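Local structure of hypothetical protein ST1511 (Sulfolobus tokodaii, 2EKM) at residues I8-P13 and Q72-K77; V29-E34 and K101-V106. The protein is of uncharacterised function but belongs to the adenosine-specific kinase family, so it probably binds adenosine or a related nucleotide. All coordinates share one frame; numbering follows the deposited sequence.

Overall arrangement
Both contacts pack a helix against another element around the five-stranded antiparallel sheet, but from opposite faces, and their centres lie 20 Å apart without touching. Helix 65-78, in contact 1, reaches Val85 of strand 83-89, whereas helix 28-37, in contact 2, reaches its neighbours Phe84 and Ile86, as expected for residues alternating along one strand. Contact 1 is partly buried and joins its helix to strand 4-10 of the separate three-stranded sheet, through a lysine, a backbone carbonyl and waters. Contact 2 is buried and ties its helix to the loop before strand 108-113, through acidic groups around a shared lysine. Each also meets the second subunit.

Contact 1 of 2, residues I8-P13 and Q72-K77; sequences IRVEIP and QQTALK
Ile8, Arg9 and Val10 meet Thr74 and Lys77 in a partly buried strand-helix contact, where strand 4-10, an outer strand of the three-stranded sheet within this chain, runs beside helix 65-78. The two short axes are 9.0 Å apart and nearly antiparallel, at 167°. The one direct hydrogen bond between the segments runs from Lys77 NZ to Arg9 O, 2.7 Å, the donor almost in line with the carbonyl (C=O...N 166°). A bend at chi3 (63°) turns CE of Lys77 toward this carbonyl. The same NZ gives a 2.8 Å bond to a water that also accepts from Glu11 N and meets Thr74 OG1, whose hydroxyl is also bonded to Tyr87 OH. Further out, two more waters link Glu11 OE1 to Gln73 NE2, one of them only weakly to the amide. At the base of the lysine chain, Ile8 CG2 lies 3.7 Å from Lys77 CB, and Ile8 CD1 3.4 Å from Lys77 O. An alanine in place of Ile8 would probably open a gap beside Lys77 CB and O and leave the lysine's base less firmly packed. Val10 CG1 touches Thr74 CG2 at 4.0 Å. The arrangement is that of an alpha+beta fold in which a helix lying on the five-stranded sheet also packs against the edge strand of the three-stranded one.

Contact 2 of 2, residues V29-E34 and K101-V106; sequences VEDLYE and KNVEEV
Asp31 OD2, Glu104 OE2 and Glu105 OE2 all form salt bridges with one atom, NZ of Lys27, just before helix 28-37. The two glutamates sit in a type I beta turn, Val103 to Val106, closed by the bond from Val106 N to Val103 O, 3.0 Å. This turn lies in the loop between helix 93-101 and strand 108-113 and packs against helix 28-37. The acids crowd closely: Asp31 OD2 is 2.7 Å from Glu105 OE1, and 4.3 Å from Glu104 OE2. A bend at chi2 (97°) swings CD of Glu105 round toward Asp31, and the two carboxylate planes stand 56° apart. The positive charge of Lys27 is likely to offset negative charge gathered here. The other oxygen of the aspartate, OD1, forms a salt bridge with Lys161 of the second subunit, and Ile94 of that subunit packs on both glutamates, so the cluster lies at a subunit interface. Beside it the contact becomes apolar. Val103 divides its methyls between two helix residues: CG1 touches Asp31 CB at 3.9 Å, while CG2 lies 4.0 Å from Leu32 CD2. Leu32 also packs on Ile47, Phe84 and Ile86 of the five-stranded sheet, and its CD2 sits 4.4 Å from Val106 CG2.

Contact 1 of 2, residues I8-P13 and Q72-K77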
loop_
_atom_site.group_PDB
_atom_site.type_symbol
_atom_site.label_atom_id
_atom_site.label_comp_id
_atom_site.label_asym_id
_atom_site.label_seq_id
_atom_site.Cartn_x
_atom_site.Cartn_y
_atom_site.Cartn_z
ATOM N N ILE A 8 -5.865 -8.731 -15.935
ATOM C CA ILE A 8 -5.985 -10.119 -15.500
ATOM C C ILE A 8 -7.250 -10.420 -14.698
ATOM O O ILE A 8 -7.506 -9.791 -13.671
ATOM C CB ILE A 8 -4.758 -10.522 -14.636
ATOM C CG1 ILE A 8 -3.465 -10.271 -15.418
ATOM C CG2 ILE A 8 -4.862 -11.983 -14.213
ATOM C CD1 ILE A 8 -3.381 -11.020 -16.731
ATOM N N ARG A 9 -8.029 -11.389 -15.170
ATOM C CA ARG A 9 -9.250 -11.804 -14.491
ATOM C C ARG A 9 -8.901 -12.791 -13.384
ATOM O O ARG A 9 -8.292 -13.828 -13.641
ATOM C CB ARG A 9 -10.218 -12.469 -15.478
ATOM C CG ARG A 9 -11.402 -13.185 -14.815
ATOM C CD ARG A 9 -12.253 -12.241 -13.968
ATOM N NE ARG A 9 -12.887 -11.200 -14.777
ATOM C CZ ARG A 9 -13.508 -10.135 -14.278
ATOM N NH1 ARG A 9 -13.587 -9.965 -12.964
ATOM N NH2 ARG A 9 -14.038 -9.233 -15.092
ATOM N N VAL A 10 -9.285 -12.462 -12.155
ATOM C CA VAL A 10 -9.011 -13.319 -11.008
ATOM C C VAL A 10 -10.233 -14.168 -10.670
ATOM O O VAL A 10 -11.306 -13.633 -10.393
ATOM C CB VAL A 10 -8.624 -12.475 -9.767
ATOM C CG1 VAL A 10 -8.499 -13.372 -8.536
ATOM C CG2 VAL A 10 -7.306 -11.745 -10.027
ATOM N N GLU A 11 -10.078 -15.489 -10.699
ATOM C CA GLU A 11 -11.198 -16.368 -10.385
ATOM C C GLU A 11 -11.427 -16.436 -8.879
ATOM O O GLU A 11 -10.510 -16.721 -8.114
ATOM C CB GLU A 11 -10.962 -17.784 -10.933
ATOM C CG GLU A 11 -11.921 -18.833 -10.346
ATOM C CD GLU A 11 -11.746 -20.222 -10.946
ATOM O OE1 GLU A 11 -10.604 -20.597 -11.289
ATOM O OE2 GLU A 11 -12.753 -20.952 -11.059
ATOM N N ILE A 12 -12.657 -16.163 -8.465
ATOM C CA ILE A 12 -13.020 -16.211 -7.055
ATOM C C ILE A 12 -14.265 -17.079 -6.924
ATOM O O ILE A 12 -15.384 -16.591 -7.047
ATOM C CB ILE A 12 -13.338 -14.802 -6.503
ATOM C CG1 ILE A 12 -12.118 -13.892 -6.657
ATOM C CG2 ILE A 12 -13.745 -14.896 -5.036
ATOM C CD1 ILE A 12 -12.381 -12.447 -6.291
ATOM N N PRO A 13 -14.084 -18.385 -6.683
ATOM C CA PRO A 13 -15.230 -19.287 -6.545
ATOM C C PRO A 13 -16.111 -18.896 -5.366
ATOM O O PRO A 13 -15.629 -18.350 -4.373
ATOM C CB PRO A 13 -14.572 -20.652 -6.350
ATOM C CG PRO A 13 -13.277 -20.511 -7.085
ATOM C CD PRO A 13 -12.821 -19.142 -6.660
ATOM N N GLN A 72 -2.056 -20.642 -6.844
ATOM C CA GLN A 72 -1.019 -20.898 -7.842
ATOM C C GLN A 72 -1.417 -20.326 -9.203
ATOM O O GLN A 72 -0.643 -19.619 -9.849
ATOM C CB GLN A 72 -0.779 -22.409 -7.976
ATOM C CG GLN A 72 -0.086 -23.062 -6.772
ATOM C CD GLN A 72 -0.060 -24.584 -6.860
ATOM O OE1 GLN A 72 0.683 -25.250 -6.137
ATOM N NE2 GLN A 72 -0.884 -25.139 -7.741
ATOM N N GLN A 73 -2.633 -20.644 -9.632
ATOM C CA GLN A 73 -3.143 -20.180 -10.917
ATOM C C GLN A 73 -3.168 -18.658 -11.011
ATOM O O GLN A 73 -2.648 -18.078 -11.962
ATOM C CB GLN A 73 -4.544 -20.754 -11.146
ATOM C CG GLN A 73 -4.548 -22.272 -11.240
ATOM C CD GLN A 73 -5.904 -22.890 -10.959
ATOM O OE1 GLN A 73 -6.037 -24.110 -10.916
ATOM N NE2 GLN A 73 -6.916 -22.052 -10.762
ATOM N N THR A 74 -3.768 -18.014 -10.017
ATOM C CA THR A 74 -3.845 -16.562 -10.002
ATOM C C THR A 74 -2.451 -15.929 -9.991
ATOM O O THR A 74 -2.212 -14.941 -10.680
ATOM C CB THR A 74 -4.676 -16.079 -8.790
ATOM O OG1 THR A 74 -6.031 -16.523 -8.954
ATOM C CG2 THR A 74 -4.659 -14.557 -8.680
ATOM N N ALA A 75 -1.530 -16.508 -9.224
ATOM C CA ALA A 75 -0.164 -15.988 -9.155
ATOM C C ALA A 75 0.522 -16.077 -10.518
ATOM O O ALA A 75 1.276 -15.183 -10.908
ATOM C CB ALA A 75 0.640 -16.768 -8.117
ATOM N N LEU A 76 0.265 -17.163 -11.240
ATOM C CA LEU A 76 0.851 -17.351 -12.562
ATOM C C LEU A 76 0.265 -16.367 -13.570
ATOM O O LEU A 76 0.976 -15.836 -14.421
ATOM C CB LEU A 76 0.601 -18.779 -13.055
ATOM C CG LEU A 76 1.519 -19.895 -12.558
ATOM C CD1 LEU A 76 0.926 -21.238 -12.956
ATOM C CD2 LEU A 76 2.917 -19.729 -13.157
ATOM N N LYS A 77 -1.040 -16.137 -13.480
ATOM C CA LYS A 77 -1.718 -15.224 -14.395
ATOM C C LYS A 77 -1.246 -13.784 -14.212
ATOM O O LYS A 77 -1.104 -13.042 -15.180
ATOM C CB LYS A 77 -3.228 -15.334 -14.198
ATOM C CG LYS A 77 -3.766 -16.704 -14.585
ATOM C CD LYS A 77 -5.158 -16.969 -14.030
ATOM C CE LYS A 77 -6.186 -16.002 -14.578
ATOM N NZ LYS A 77 -7.561 -16.400 -14.158
HETATM O O HOH W 1 -7.600 -16.885 -11.355
HETATM O O HOH W 2 -8.084 -19.837 -11.424
HETATM O O HOH W 3 -9.517 -23.523 -11.549
#

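Contact 2 of 2, residues V29-E34 and K101-V106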
loop_
_atom_site.group_PDB
_atom_site.type_symbol
_atom_site.label_atom_id
_atom_site.label_comp_id
_atom_site.label_asym_id
_atom_site.label_seq_id
_atom_site.Cartn_x
_atom_site.Cartn_y
_atom_site.Cartn_z
ATOM N N VAL A 29 6.402 -17.204 2.478
ATOM C CA VAL A 29 5.517 -18.366 2.502
ATOM C C VAL A 29 5.268 -18.951 3.890
ATOM O O VAL A 29 4.117 -19.088 4.308
ATOM C CB VAL A 29 6.055 -19.488 1.583
ATOM C CG1 VAL A 29 5.059 -20.638 1.521
ATOM C CG2 VAL A 29 6.312 -18.936 0.195
ATOM N N GLU A 30 6.331 -19.303 4.604
ATOM C CA GLU A 30 6.156 -19.875 5.936
ATOM C C GLU A 30 5.534 -18.880 6.911
ATOM O O GLU A 30 4.754 -19.268 7.775
ATOM C CB GLU A 30 7.490 -20.389 6.502
ATOM C CG GLU A 30 8.136 -21.492 5.673
ATOM C CD GLU A 30 9.131 -22.325 6.470
ATOM O OE1 GLU A 30 9.007 -22.389 7.712
ATOM O OE2 GLU A 30 10.030 -22.931 5.853
ATOM N N ASP A 31 5.879 -17.601 6.778
ATOM C CA ASP A 31 5.326 -16.586 7.664
ATOM C C ASP A 31 3.827 -16.396 7.426
ATOM O O ASP A 31 3.039 -16.248 8.351
ATOM C CB ASP A 31 6.065 -15.273 7.404
ATOM C CG ASP A 31 7.346 -15.245 8.225
ATOM O OD1 ASP A 31 7.774 -16.317 8.654
ATOM O OD2 ASP A 31 7.899 -14.166 8.423
ATOM N N LEU A 32 3.419 -16.409 6.164
ATOM C CA LEU A 32 1.999 -16.273 5.856
ATOM C C LEU A 32 1.267 -17.531 6.337
ATOM O O LEU A 32 0.200 -17.446 6.942
ATOM C CB LEU A 32 1.794 -16.068 4.349
ATOM C CG LEU A 32 2.161 -14.675 3.817
ATOM C CD1 LEU A 32 2.060 -14.641 2.296
ATOM C CD2 LEU A 32 1.233 -13.637 4.439
ATOM N N TYR A 33 1.851 -18.698 6.082
ATOM C CA TYR A 33 1.230 -19.950 6.502
ATOM C C TYR A 33 1.023 -19.946 8.012
ATOM O O TYR A 33 -0.057 -20.272 8.503
ATOM C CB TYR A 33 2.106 -21.156 6.127
ATOM C CG TYR A 33 1.605 -22.442 6.752
ATOM C CD1 TYR A 33 0.587 -23.186 6.150
ATOM C CD2 TYR A 33 2.071 -22.854 8.003
ATOM C CE1 TYR A 33 0.038 -24.303 6.781
ATOM C CE2 TYR A 33 1.526 -23.968 8.647
ATOM C CZ TYR A 33 0.510 -24.684 8.031
ATOM O OH TYR A 33 -0.046 -25.759 8.677
ATOM N N GLU A 34 2.072 -19.576 8.743
ATOM C CA GLU A 34 2.027 -19.544 10.196
ATOM C C GLU A 34 0.981 -18.611 10.792
ATOM O O GLU A 34 0.223 -19.010 11.675
ATOM C CB GLU A 34 3.410 -19.186 10.749
ATOM C CG GLU A 34 4.407 -20.329 10.678
ATOM C CD GLU A 34 5.802 -19.939 11.143
ATOM O OE1 GLU A 34 5.924 -19.083 12.043
ATOM O OE2 GLU A 34 6.779 -20.506 10.618
ATOM N N LYS A 101 -0.814 -7.721 7.170
ATOM C CA LYS A 101 -0.132 -6.427 7.092
ATOM C C LYS A 101 1.102 -6.434 7.984
ATOM O O LYS A 101 2.112 -5.801 7.666
ATOM C CB LYS A 101 -1.037 -5.293 7.580
ATOM C CG LYS A 101 -2.282 -5.036 6.771
ATOM C CD LYS A 101 -3.183 -4.075 7.534
ATOM C CE LYS A 101 -4.520 -3.895 6.851
ATOM N NZ LYS A 101 -5.426 -3.030 7.660
ATOM N N ASN A 102 1.006 -7.146 9.104
ATOM C CA ASN A 102 2.087 -7.218 10.087
ATOM C C ASN A 102 3.196 -8.225 9.796
ATOM O O ASN A 102 4.171 -8.300 10.544
ATOM C CB ASN A 102 1.500 -7.500 11.476
ATOM C CG ASN A 102 0.509 -6.434 11.920
ATOM O OD1 ASN A 102 -0.192 -6.599 12.920
ATOM N ND2 ASN A 102 0.448 -5.333 11.181
ATOM N N VAL A 103 3.053 -9.014 8.734
ATOM C CA VAL A 103 4.095 -9.970 8.382
ATOM C C VAL A 103 5.288 -9.138 7.921
ATOM O O VAL A 103 5.168 -8.341 6.989
ATOM C CB VAL A 103 3.629 -10.919 7.253
ATOM C CG1 VAL A 103 4.814 -11.701 6.697
ATOM C CG2 VAL A 103 2.583 -11.887 7.799
ATOM N N GLU A 104 6.434 -9.324 8.577
ATOM C CA GLU A 104 7.636 -8.547 8.273
ATOM C C GLU A 104 8.130 -8.518 6.828
ATOM O O GLU A 104 8.872 -7.604 6.458
ATOM C CB GLU A 104 8.785 -8.957 9.206
ATOM C CG GLU A 104 9.123 -10.444 9.224
ATOM C CD GLU A 104 10.229 -10.756 10.224
ATOM O OE1 GLU A 104 10.314 -10.031 11.234
ATOM O OE2 GLU A 104 10.998 -11.721 10.012
ATOM N N GLU A 105 7.739 -9.498 6.013
ATOM C CA GLU A 105 8.137 -9.531 4.610
ATOM C C GLU A 105 7.168 -8.741 3.724
ATOM O O GLU A 105 7.529 -8.212 2.681
ATOM C CB GLU A 105 8.178 -10.992 4.160
ATOM C CG GLU A 105 9.475 -11.692 4.569
ATOM C CD GLU A 105 9.247 -12.462 5.849
ATOM O OE1 GLU A 105 8.099 -12.729 6.175
ATOM O OE2 GLU A 105 10.228 -12.790 6.515
ATOM N N VAL A 106 5.905 -8.684 4.140
ATOM C CA VAL A 106 4.870 -8.003 3.365
ATOM C C VAL A 106 5.152 -6.514 3.150
ATOM O O VAL A 106 5.376 -5.772 4.096
ATOM C CB VAL A 106 3.480 -8.184 4.040
ATOM C CG1 VAL A 106 2.416 -7.353 3.324
ATOM C CG2 VAL A 106 3.085 -9.657 4.012
#